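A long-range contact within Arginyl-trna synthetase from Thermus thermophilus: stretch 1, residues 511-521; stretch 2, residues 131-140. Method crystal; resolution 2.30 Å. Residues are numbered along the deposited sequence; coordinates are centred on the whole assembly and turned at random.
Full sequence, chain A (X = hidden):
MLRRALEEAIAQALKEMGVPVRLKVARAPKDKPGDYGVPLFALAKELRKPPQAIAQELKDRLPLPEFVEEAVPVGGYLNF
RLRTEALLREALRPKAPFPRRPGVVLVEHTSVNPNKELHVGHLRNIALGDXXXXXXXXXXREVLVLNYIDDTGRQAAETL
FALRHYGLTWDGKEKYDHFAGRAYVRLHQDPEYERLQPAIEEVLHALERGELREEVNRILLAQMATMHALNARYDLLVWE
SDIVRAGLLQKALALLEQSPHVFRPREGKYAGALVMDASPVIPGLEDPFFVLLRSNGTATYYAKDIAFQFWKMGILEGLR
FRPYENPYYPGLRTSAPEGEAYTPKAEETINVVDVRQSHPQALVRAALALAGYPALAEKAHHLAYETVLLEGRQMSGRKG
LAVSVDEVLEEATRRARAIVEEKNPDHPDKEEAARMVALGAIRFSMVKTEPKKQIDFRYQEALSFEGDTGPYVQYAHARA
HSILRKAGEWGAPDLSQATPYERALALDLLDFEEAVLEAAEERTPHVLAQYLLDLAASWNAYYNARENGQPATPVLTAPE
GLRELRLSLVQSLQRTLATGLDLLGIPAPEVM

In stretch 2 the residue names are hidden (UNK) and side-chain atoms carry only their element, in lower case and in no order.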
# COMPACT_ATOMS: atom_id res chain seq x y z
N ASP A 511 7.93 -8.07 17.24
CA ASP A 511 8.30 -7.91 15.84
C ASP A 511 7.32 -7.06 15.04
O ASP A 511 7.56 -6.78 13.86
CB ASP A 511 8.44 -9.27 15.17
CG ASP A 511 9.56 -10.09 15.75
OD1 ASP A 511 10.58 -9.50 16.14
OD2 ASP A 511 9.43 -11.33 15.81
N PHE A 512 6.22 -6.66 15.66
CA PHE A 512 5.21 -5.87 14.98
C PHE A 512 5.68 -4.53 14.40
O PHE A 512 5.44 -4.22 13.23
CB PHE A 512 4.04 -5.60 15.92
CG PHE A 512 3.02 -4.64 15.36
CD1 PHE A 512 2.28 -4.98 14.23
CD2 PHE A 512 2.82 -3.40 15.95
CE1 PHE A 512 1.36 -4.09 13.70
CE2 PHE A 512 1.90 -2.50 15.42
CZ PHE A 512 1.16 -2.85 14.30
N GLU A 513 6.34 -3.72 15.23
CA GLU A 513 6.81 -2.42 14.78
C GLU A 513 7.82 -2.53 13.64
O GLU A 513 7.82 -1.70 12.73
CB GLU A 513 7.36 -1.62 15.97
CG GLU A 513 6.30 -1.36 17.05
CD GLU A 513 6.71 -0.29 18.06
OE1 GLU A 513 7.83 -0.37 18.62
OE2 GLU A 513 5.90 0.63 18.31
N GLU A 514 8.67 -3.55 13.68
CA GLU A 514 9.65 -3.72 12.62
C GLU A 514 8.96 -4.08 11.31
O GLU A 514 9.38 -3.64 10.23
CB GLU A 514 10.65 -4.81 12.99
CG GLU A 514 11.80 -4.96 11.99
CD GLU A 514 12.59 -3.67 11.79
OE1 GLU A 514 12.92 -3.01 12.80
OE2 GLU A 514 12.88 -3.33 10.62
N ALA A 515 7.91 -4.89 11.39
CA ALA A 515 7.17 -5.28 10.19
C ALA A 515 6.53 -4.03 9.59
O ALA A 515 6.51 -3.86 8.37
CB ALA A 515 6.09 -6.31 10.54
N VAL A 516 6.02 -3.15 10.44
CA VAL A 516 5.39 -1.93 9.96
C VAL A 516 6.40 -0.96 9.32
O VAL A 516 6.15 -0.42 8.24
CB VAL A 516 4.67 -1.19 11.09
CG1 VAL A 516 4.15 0.15 10.59
CG2 VAL A 516 3.51 -2.03 11.60
N LEU A 517 7.53 -0.75 9.99
CA LEU A 517 8.55 0.15 9.48
C LEU A 517 9.24 -0.37 8.23
O LEU A 517 9.56 0.40 7.33
CB LEU A 517 9.59 0.46 10.57
CG LEU A 517 9.01 1.24 11.76
CD1 LEU A 517 10.09 1.50 12.79
CD2 LEU A 517 8.41 2.55 11.25
N GLU A 518 9.49 -1.67 8.16
CA GLU A 518 10.13 -2.22 6.98
C GLU A 518 9.17 -2.07 5.81
O GLU A 518 9.57 -1.68 4.71
CB GLU A 518 10.47 -3.70 7.15
CG GLU A 518 10.89 -4.36 5.84
CD GLU A 518 11.32 -5.80 5.99
OE1 GLU A 518 11.31 -6.52 4.97
OE2 GLU A 518 11.68 -6.21 7.12
N ALA A 519 7.89 -2.36 6.05
CA ALA A 519 6.88 -2.25 5.00
C ALA A 519 6.80 -0.81 4.50
O ALA A 519 6.65 -0.57 3.31
CB ALA A 519 5.53 -2.69 5.53
N ALA A 520 6.90 0.14 5.43
CA ALA A 520 6.84 1.55 5.08
C ALA A 520 8.09 1.99 4.30
O ALA A 520 7.98 2.63 3.25
CB ALA A 520 6.69 2.40 6.35
N GLU A 521 9.26 1.63 4.81
CA GLU A 521 10.54 2.00 4.18
C GLU A 521 10.76 1.34 2.83
O GLU A 521 11.32 1.95 1.93
CB GLU A 521 11.71 1.64 5.11
CG GLU A 521 11.61 2.28 6.50
CD GLU A 521 12.65 1.73 7.48
OE1 GLU A 521 13.12 0.58 7.31
OE2 GLU A 521 12.98 2.45 8.45
N UNK A 131 -3.20 0.65 1.30
CA UNK A 131 -2.43 0.02 2.36
C UNK A 131 -1.09 0.72 2.61
O UNK A 131 -0.76 1.04 3.75
c UNK A 131 -2.20 -1.46 2.05
N UNK A 132 -0.33 0.98 1.55
CA UNK A 132 0.95 1.64 1.75
C UNK A 132 0.75 3.06 2.26
O UNK A 132 1.57 3.56 3.02
c UNK A 132 3.89 1.15 1.89
c UNK A 132 3.27 2.02 0.82
c UNK A 132 1.29 2.64 -0.56
c UNK A 132 1.83 1.64 0.46
N UNK A 133 -0.35 3.70 1.87
CA UNK A 133 -0.65 5.05 2.34
C UNK A 133 -0.90 5.02 3.85
O UNK A 133 -0.39 5.86 4.58
c UNK A 133 -1.88 5.62 1.62
N UNK A 134 -1.71 4.06 4.29
CA UNK A 134 -2.03 3.91 5.71
C UNK A 134 -0.78 3.56 6.53
O UNK A 134 -0.54 4.13 7.60
c UNK A 134 -4.46 3.09 5.39
c UNK A 134 -5.33 1.86 5.50
n UNK A 134 -6.70 2.09 5.06
c UNK A 134 -7.66 2.61 5.82
n UNK A 134 -8.88 2.78 5.32
n UNK A 134 -7.41 2.95 7.08
c UNK A 134 -3.06 2.79 5.91
N UNK A 135 0.01 2.62 6.02
CA UNK A 135 1.23 2.19 6.69
C UNK A 135 2.22 3.34 6.86
O UNK A 135 2.76 3.54 7.94
c UNK A 135 3.30 0.76 6.39
c UNK A 135 1.43 -1.41 5.17
c UNK A 135 0.98 -0.23 6.03
c UNK A 135 1.87 1.02 5.90
N UNK A 136 2.43 4.11 5.79
CA UNK A 136 3.35 5.26 5.86
C UNK A 136 2.91 6.30 6.88
O UNK A 136 3.74 6.84 7.60
c UNK A 136 5.84 5.36 3.90
c UNK A 136 4.09 5.62 2.09
c UNK A 136 3.48 5.92 4.49
c UNK A 136 4.36 5.16 3.51
N UNK A 137 1.62 6.58 6.92
CA UNK A 137 1.07 7.55 7.87
C UNK A 137 1.34 7.07 9.30
O UNK A 137 1.79 7.85 10.14
c UNK A 137 -0.45 7.72 7.65
N UNK A 138 1.06 5.80 9.55
CA UNK A 138 1.27 5.20 10.87
C UNK A 138 2.75 5.30 11.25
O UNK A 138 3.09 5.56 12.40
c UNK A 138 0.85 3.73 10.86
o UNK A 138 1.08 1.19 15.95
c UNK A 138 2.05 2.36 12.63
c UNK A 138 2.12 1.74 13.87
c UNK A 138 0.91 3.05 12.22
c UNK A 138 -0.17 3.11 13.10
c UNK A 138 1.03 1.81 14.72
c UNK A 138 -0.12 2.50 14.34
N UNK A 139 3.61 5.08 10.27
CA UNK A 139 5.05 5.12 10.48
C UNK A 139 5.60 6.53 10.70
O UNK A 139 6.81 6.71 10.85
c UNK A 139 5.75 4.47 9.30
N UNK A 140 4.72 7.52 10.70
CA UNK A 140 5.17 8.88 10.95
C UNK A 140 5.20 9.86 9.79
O UNK A 140 5.43 11.05 10.01
O HOH W 1 3.57 1.53 17.04

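Position 131 carries a single side-chain carbon, out of reach of stretch 1; one carbon makes it Ala 131, and its carbonyl O accepts the helical bond from N of position 135, 2.9 Å away. Position 132 has four carbons, forked at the first, with one arm two carbons long. Its CA-to-CB bond points sideways, yet the long arm brings a carbon to 3.5 Å from the carbonyl O of Ala 519. A beta-branched four-carbon chain is isoleucine: Ile 132, chi1 t and chi2 p, with CD1 as the touching atom.

Position 133 again has one carbon, out of reach: Ala 133. At 134, three carbons lead to a nitrogen and then to a carbon bearing two more nitrogens, a guanidinium. This is Arg 134, out of reach of stretch 1, with NH2 hydrogen-bonded elsewhere in the structure.

Position 135 repeats the four carbons forked at the first, but here CA-to-CB points toward stretch 1. The short arm meets Ala 520 CB at 3.8 Å and Val 516 O at 3.6 Å. It is Ile 135, and CG2 is that short arm, which also lies 4.2 Å from Ala 519 CB.

Position 136 has four carbons forked at the second; it starts sideways, and one end carbon lies 3.5 Å from Ala 520 O. This is Leu 136, and that carbon is CD2, 3.9 Å from Ala 520 CB. Position 137, one carbon and out of reach, is Ala 137.

Position 138 shows one carbon, then a six-carbon ring bearing an oxygen. The ring lies against Val 516, and its oxygen comes to the edge of the Phe 512 ring. It is Tyr 138: CD2 is 3.7 Å from Val 516 CG1, and OH is 3.8 Å from Phe 512 CE2. OH donates to a water 2.7 Å away, whose oxygen donates in turn to Glu 513 OE2 at 2.8 Å.

Position 139 has one carbon, aimed toward stretch 1; this CB sits 3.7 Å from Ala 520 CB and 3.8 Å from Leu 517 CD2. It is Ala 139. Position 140 has none. Its positive phi would jam a CB against the preceding carbonyl O, so it is Gly 140, ending the helix in a Schellman motif.

The helix axes approach to 8.8 Å at a crossing angle of -118°. Ala 520, small and pointing toward stretch 2, has its CA 5.2 Å from Leu 136 CA; its CB rests among Ile 135 CG2, Leu 136 CD2 and Ala 139 CB. No direct hydrogen bond crosses; apolar packing makes the contact, and one water links Tyr 138 OH to Glu 513 OE2.

Stretch 2 131-140: AIARILAYAG
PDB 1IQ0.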